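Local coordinates for dephospho-CoA kinase (PDB 4ZO4) that transfers a phosphate from ATP to the 3'-hydroxyl of dephosphocoenzyme A, the last step in making coenzyme A, at the interface of chains A and B. Residues are numbered along the deposited sequence; one frame, centred on the assembly and turned at random. Chains: chain A/B, Dephospho-CoA kinase.

Contact 1: the interface of chains A and B. Residues chain A 119, 121, 123; chain B 80-83.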
# COMPACT_ATOMS: atom_id res chain seq x y z
N PRO A 119 -2.38 6.20 20.43
CA PRO A 119 -3.36 5.67 19.46
C PRO A 119 -2.99 4.31 18.91
O PRO A 119 -1.85 4.08 18.54
CB PRO A 119 -3.34 6.69 18.32
CG PRO A 119 -2.76 7.95 18.89
CD PRO A 119 -1.95 7.57 20.10
N PHE A 121 -3.08 2.52 16.29
CA PHE A 121 -2.29 2.31 15.05
C PHE A 121 -1.25 3.41 14.81
O PHE A 121 -1.13 3.93 13.73
CB PHE A 121 -3.21 2.14 13.84
CG PHE A 121 -4.13 0.97 13.95
CD1 PHE A 121 -5.37 1.10 14.57
CD2 PHE A 121 -3.77 -0.27 13.43
CE1 PHE A 121 -6.22 0.03 14.68
CE2 PHE A 121 -4.61 -1.35 13.54
CZ PHE A 121 -5.84 -1.20 14.17
N GLU A 123 2.34 5.25 14.38
CA GLU A 123 3.24 4.92 13.30
C GLU A 123 4.72 4.85 13.66
O GLU A 123 5.43 3.94 13.23
CB GLU A 123 3.05 5.95 12.19
CG GLU A 123 1.83 5.71 11.32
CD GLU A 123 1.80 6.60 10.08
OE1 GLU A 123 2.62 7.54 9.97
OE2 GLU A 123 0.95 6.35 9.21
N ASN B 80 -0.31 10.43 11.29
CA ASN B 80 0.48 9.42 12.03
C ASN B 80 -0.36 8.21 12.50
O ASN B 80 0.03 7.43 13.40
CB ASN B 80 1.28 10.05 13.19
CG ASN B 80 2.64 9.39 13.38
OD1 ASN B 80 3.42 9.30 12.44
ND2 ASN B 80 2.91 8.89 14.57
N ASN B 81 -1.50 8.05 11.85
CA ASN B 81 -2.33 6.91 12.14
C ASN B 81 -2.54 6.11 10.88
O ASN B 81 -3.30 6.49 9.99
CB ASN B 81 -3.65 7.37 12.74
CG ASN B 81 -4.35 6.25 13.44
OD1 ASN B 81 -4.67 5.23 12.82
ND2 ASN B 81 -4.57 6.42 14.73
N LYS B 82 -1.83 5.00 10.79
CA LYS B 82 -1.83 4.19 9.61
C LYS B 82 -3.23 3.67 9.24
O LYS B 82 -3.52 3.42 8.09
CB LYS B 82 -0.87 3.03 9.84
CG LYS B 82 -0.66 2.16 8.62
CD LYS B 82 0.12 0.90 8.96
CE LYS B 82 0.44 0.12 7.70
NZ LYS B 82 0.48 -1.33 8.00
N GLU B 83 -4.09 3.45 10.24
CA GLU B 83 -5.33 2.74 10.01
C GLU B 83 -6.40 3.73 9.58
O GLU B 83 -7.19 3.47 8.64
CB GLU B 83 -5.71 1.99 11.27
CG GLU B 83 -7.05 1.29 11.24
CD GLU B 83 -7.02 0.06 10.39
OE1 GLU B 83 -8.11 -0.45 10.05
OE2 GLU B 83 -5.91 -0.37 10.05
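A:Phe121 lies along B:Glu83, the phenyl ring of one copy of this CoaE-family kinase resting on the start of helix 82-109 in the other. B:Glu83 CB sits over one ring face, displaced toward the rim and 3.3 Å from A:Phe121 CG, a CH-pi contact. B:Glu83 CG, anti to its backbone N (chi1 175°), carries the chain on across the same ring face, and the carboxylate follows, its plane 30° from the ring plane. Glutamate suits this place through its methylenes, which cover the aromatic face; the bend at chi2 keeps the carboxylate over the ring too, where its charge probably adds little. Beside the ring, B:Lys82 N donates to the backbone carbonyl A:Phe121 O at 3.2 Å. A:Glu123 reaches over B:Asn80, its CG 3.3 Å from B:Asn80 O, and A:Glu123 OE2 comes within 3.5 Å of B:Lys82 N, where the helix start may attract it. As modelled, A:Glu123 OE1 faces B:Asn80 OD1, two acceptors, a doubtful pairing; the amide may be turned over. B:Asn81 both touches chain A, its ND2 3.8 Å from A:Pro119 CB, and caps the helix: its OD1 accepts B:Glu83 N in the carbonyl plane, on a lone pair, at 3.2 Å. Asparagine's short side-chain carbonyl suits an N-cap.

Contact 2: the interface of chains A and B. Residues chain A 79-82; chain B 36, 120-121.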
# COMPACT_ATOMS: atom_id res chain seq x y z
N PHE A 79 -3.53 14.94 2.21
CA PHE A 79 -4.67 14.18 1.74
C PHE A 79 -4.73 14.22 0.20
O PHE A 79 -4.96 13.21 -0.44
CB PHE A 79 -5.98 14.68 2.36
CG PHE A 79 -7.20 13.99 1.82
CD1 PHE A 79 -7.50 12.67 2.20
CD2 PHE A 79 -8.04 14.64 0.91
CE1 PHE A 79 -8.62 12.03 1.67
CE2 PHE A 79 -9.15 14.00 0.39
CZ PHE A 79 -9.44 12.69 0.77
N ASN A 80 -4.47 15.39 -0.40
CA ASN A 80 -4.47 15.54 -1.87
C ASN A 80 -3.24 15.06 -2.61
O ASN A 80 -3.25 14.99 -3.84
CB ASN A 80 -4.64 17.00 -2.25
CG ASN A 80 -5.92 17.58 -1.73
OD1 ASN A 80 -6.92 16.87 -1.56
ND2 ASN A 80 -5.90 18.87 -1.45
N ASN A 81 -2.17 14.76 -1.89
CA ASN A 81 -0.91 14.47 -2.54
C ASN A 81 -0.18 13.34 -1.86
O ASN A 81 0.15 13.42 -0.66
CB ASN A 81 -0.06 15.72 -2.54
CG ASN A 81 1.07 15.64 -3.51
OD1 ASN A 81 2.04 14.91 -3.30
ND2 ASN A 81 0.95 16.40 -4.59
N LYS A 82 0.04 12.28 -2.63
CA LYS A 82 0.75 11.08 -2.19
C LYS A 82 2.22 11.37 -1.83
O LYS A 82 2.76 10.83 -0.87
CB LYS A 82 0.67 10.03 -3.31
CG LYS A 82 0.84 8.58 -2.91
CD LYS A 82 0.47 7.65 -4.07
CE LYS A 82 0.69 6.18 -3.76
NZ LYS A 82 0.20 5.29 -4.85
N ASP B 36 -8.71 17.99 -6.40
CA ASP B 36 -8.70 18.48 -5.04
C ASP B 36 -10.08 18.98 -4.60
O ASP B 36 -10.52 18.70 -3.48
CB ASP B 36 -7.63 19.57 -4.89
CG ASP B 36 -6.20 19.04 -5.10
OD1 ASP B 36 -6.00 17.81 -5.02
OD2 ASP B 36 -5.27 19.86 -5.32
N LEU B 120 -3.15 13.81 -7.80
CA LEU B 120 -1.84 13.38 -7.29
C LEU B 120 -1.87 12.49 -5.99
O LEU B 120 -0.85 12.35 -5.33
CB LEU B 120 -0.95 14.62 -7.10
CG LEU B 120 -0.41 15.26 -8.38
CD1 LEU B 120 0.36 16.54 -8.07
CD2 LEU B 120 0.48 14.25 -9.12
N PHE B 121 -3.01 11.86 -5.67
CA PHE B 121 -3.07 10.74 -4.71
C PHE B 121 -3.21 9.44 -5.51
O PHE B 121 -4.03 8.56 -5.22
CB PHE B 121 -4.22 10.90 -3.69
CG PHE B 121 -5.55 11.21 -4.31
CD1 PHE B 121 -6.39 10.19 -4.74
CD2 PHE B 121 -5.94 12.52 -4.52
CE1 PHE B 121 -7.59 10.47 -5.35
CE2 PHE B 121 -7.13 12.82 -5.12
CZ PHE B 121 -7.96 11.79 -5.54
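A:Lys82 N donates to the backbone carbonyl B:Leu120 O in a 2.9 Å hydrogen bond that is almost straight, 178° at the hydrogen. It accompanies a parallel beta bridge between A:Asn81 and B:Leu120, whose side chains run side by side. The amide of A:Asn81 meets the leucine on its hydrocarbon, with ND2 3.5 Å from B:Leu120 CD1. Leucine here offers an apolar flank to the turn between helices 71-80 and 82-109. One residue back, the amide of A:Asn80 is stacked on the carboxylate of B:Asp36. The planes lie 18° apart, face to face, with B:Asp36 OD1 3.3 Å from A:Asn80 CG, and asparagine suits the stack as a flat, uncharged partner. B:Phe121 takes the crowded position between backbone N and carbonyl carbon (chi1 50°), and its ring turns an edge toward the helix end: A:Asn80 O lies in the ring plane, 3.7 Å from CD2. The polarised ring hydrogens make such an edge a fair neighbour for a carbonyl. B:Asp36 is the last residue of the segment that reads Asp-Ala-Asp in many CoaE kinases and Ser-Ala-Asp here; this aspartate probably serves catalysis, and in this assembly the contact brings the helix junction of one copy beside the likely active site of the other.

Contact 3: the interface of chains A and B. Residues chain A 153-154, 156-157, 160; chain B 49, 52-53, 87, 91.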
# COMPACT_ATOMS: atom_id res chain seq x y z
N LEU A 153 -26.13 2.70 8.34
CA LEU A 153 -25.13 3.09 7.32
C LEU A 153 -25.31 2.38 5.99
O LEU A 153 -25.98 1.37 5.89
CB LEU A 153 -23.70 2.82 7.81
CG LEU A 153 -23.30 3.28 9.22
CD1 LEU A 153 -22.31 2.31 9.84
CD2 LEU A 153 -22.74 4.69 9.19
N SER A 154 -24.71 2.95 4.97
CA SER A 154 -24.59 2.32 3.67
C SER A 154 -23.55 1.20 3.70
O SER A 154 -22.71 1.10 4.62
CB SER A 154 -24.17 3.36 2.65
OG SER A 154 -23.02 4.03 3.11
N GLU A 156 -20.95 0.96 2.01
CA GLU A 156 -19.60 1.52 1.96
C GLU A 156 -19.08 1.87 3.32
O GLU A 156 -17.97 1.49 3.68
CB GLU A 156 -19.53 2.77 1.06
CG GLU A 156 -19.85 2.53 -0.42
CD GLU A 156 -21.36 2.55 -0.71
OE1 GLU A 156 -22.07 3.47 -0.24
OE2 GLU A 156 -21.83 1.63 -1.41
N ALA A 157 -19.86 2.63 4.08
CA ALA A 157 -19.44 3.05 5.40
C ALA A 157 -19.38 1.84 6.39
O ALA A 157 -18.52 1.76 7.28
CB ALA A 157 -20.38 4.12 5.92
N ALA A 160 -16.09 0.12 5.94
CA ALA A 160 -15.03 0.85 6.63
C ALA A 160 -14.99 0.52 8.12
O ALA A 160 -13.93 0.21 8.71
CB ALA A 160 -15.26 2.33 6.45
N GLU B 49 -21.81 10.05 7.54
CA GLU B 49 -21.22 8.71 7.62
C GLU B 49 -19.79 8.79 8.14
O GLU B 49 -19.32 7.92 8.88
CB GLU B 49 -21.33 8.00 6.27
CG GLU B 49 -22.74 8.13 5.67
CD GLU B 49 -23.28 6.87 5.03
OE1 GLU B 49 -22.73 6.41 4.02
OE2 GLU B 49 -24.30 6.34 5.53
N LYS B 52 -19.62 8.86 11.86
CA LYS B 52 -19.92 7.55 12.43
C LYS B 52 -18.77 6.57 12.26
O LYS B 52 -18.55 5.71 13.12
CB LYS B 52 -21.21 6.96 11.85
CG LYS B 52 -22.46 7.42 12.60
CD LYS B 52 -23.73 7.30 11.76
CE LYS B 52 -24.81 8.25 12.27
NZ LYS B 52 -25.97 8.26 11.33
N ILE B 53 -18.05 6.66 11.13
CA ILE B 53 -16.85 5.82 10.97
C ILE B 53 -15.77 6.30 11.92
O ILE B 53 -15.13 5.48 12.56
CB ILE B 53 -16.30 5.83 9.54
CG1 ILE B 53 -17.35 5.29 8.55
CG2 ILE B 53 -15.06 4.97 9.45
CD1 ILE B 53 -17.36 6.01 7.21
N ILE B 87 -8.52 3.59 6.06
CA ILE B 87 -9.99 3.57 6.06
C ILE B 87 -10.53 4.77 5.27
O ILE B 87 -11.44 4.65 4.44
CB ILE B 87 -10.52 3.55 7.53
CG1 ILE B 87 -10.09 2.25 8.23
CG2 ILE B 87 -12.03 3.73 7.62
CD1 ILE B 87 -10.29 0.98 7.41
N PHE B 91 -12.40 4.57 1.67
CA PHE B 91 -13.80 5.03 1.54
C PHE B 91 -13.96 6.15 0.54
O PHE B 91 -14.94 6.15 -0.22
CB PHE B 91 -14.31 5.45 2.90
CG PHE B 91 -15.74 5.90 2.92
CD1 PHE B 91 -16.79 4.98 2.93
CD2 PHE B 91 -16.06 7.26 3.01
CE1 PHE B 91 -18.11 5.40 3.01
CE2 PHE B 91 -17.38 7.68 3.08
CZ PHE B 91 -18.41 6.74 3.09
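Helix 155-172 of chain A, together with the residues leading into it, packs against helices 47-54 and 82-109 of chain B. Just before the helix, A:Ser154 OG donates to the carboxylate oxygen B:Glu49 OE1 at 2.6 Å, arriving on the syn side and 15° out of the carboxylate plane. The serine oxygen lies between its backbone N and carbonyl carbon (chi1 52°), from where it points across to the glutamate. A:Ser154 N makes a weak hydrogen bond to the other oxygen, B:Glu49 OE2. Glutamate suits this role because its carboxylate offers two acceptor oxygens to one serine, and the bend at chi2 turns it toward A:Ser154; the nearby helix start may help to stabilise its charge. A:Glu156 OE1, 5.2 Å from B:Glu49 OE1, could work mildly against it.

Next to this polar end, A:Leu153 crosses the aliphatic part of B:Lys52, CD2 3.8 Å from CD. Further along the helix the small alanines allow close approach. A:Ala157 CB meets B:Ile53 CD1 at 3.8 Å, and A:Ala160 CB meets B:Ile87 CG2 at 3.7 Å. B:Phe91, with CG anti to its backbone N (chi1 -178°), reaches out to this helix and presents its edge, the carbonyl carbon A:Glu156 C lying in the ring plane. Within chain B, the methyl B:Ile53 CD1 sits over the centre of that ring, 4.2 Å above its plane.

Measured between the centres of their C-alpha atoms, contact 1 lies about 19 Å from contact 2 and 18 Å from contact 3, with about 21 Å between contacts 2 and 3. Contacts 1 and 3 share helix 82-109 of chain B, whose first turn and later turns meet different parts of chain A. Contact 2 uses the start of the same helix in chain A. Contacts 1 and 2 set equivalent regions against each other with the chains exchanged, yet the same backbone N-H finds carbonyls one residue apart in the two, as the inexact two-fold implies. Whether this pairing is biological, the structure alone does not show.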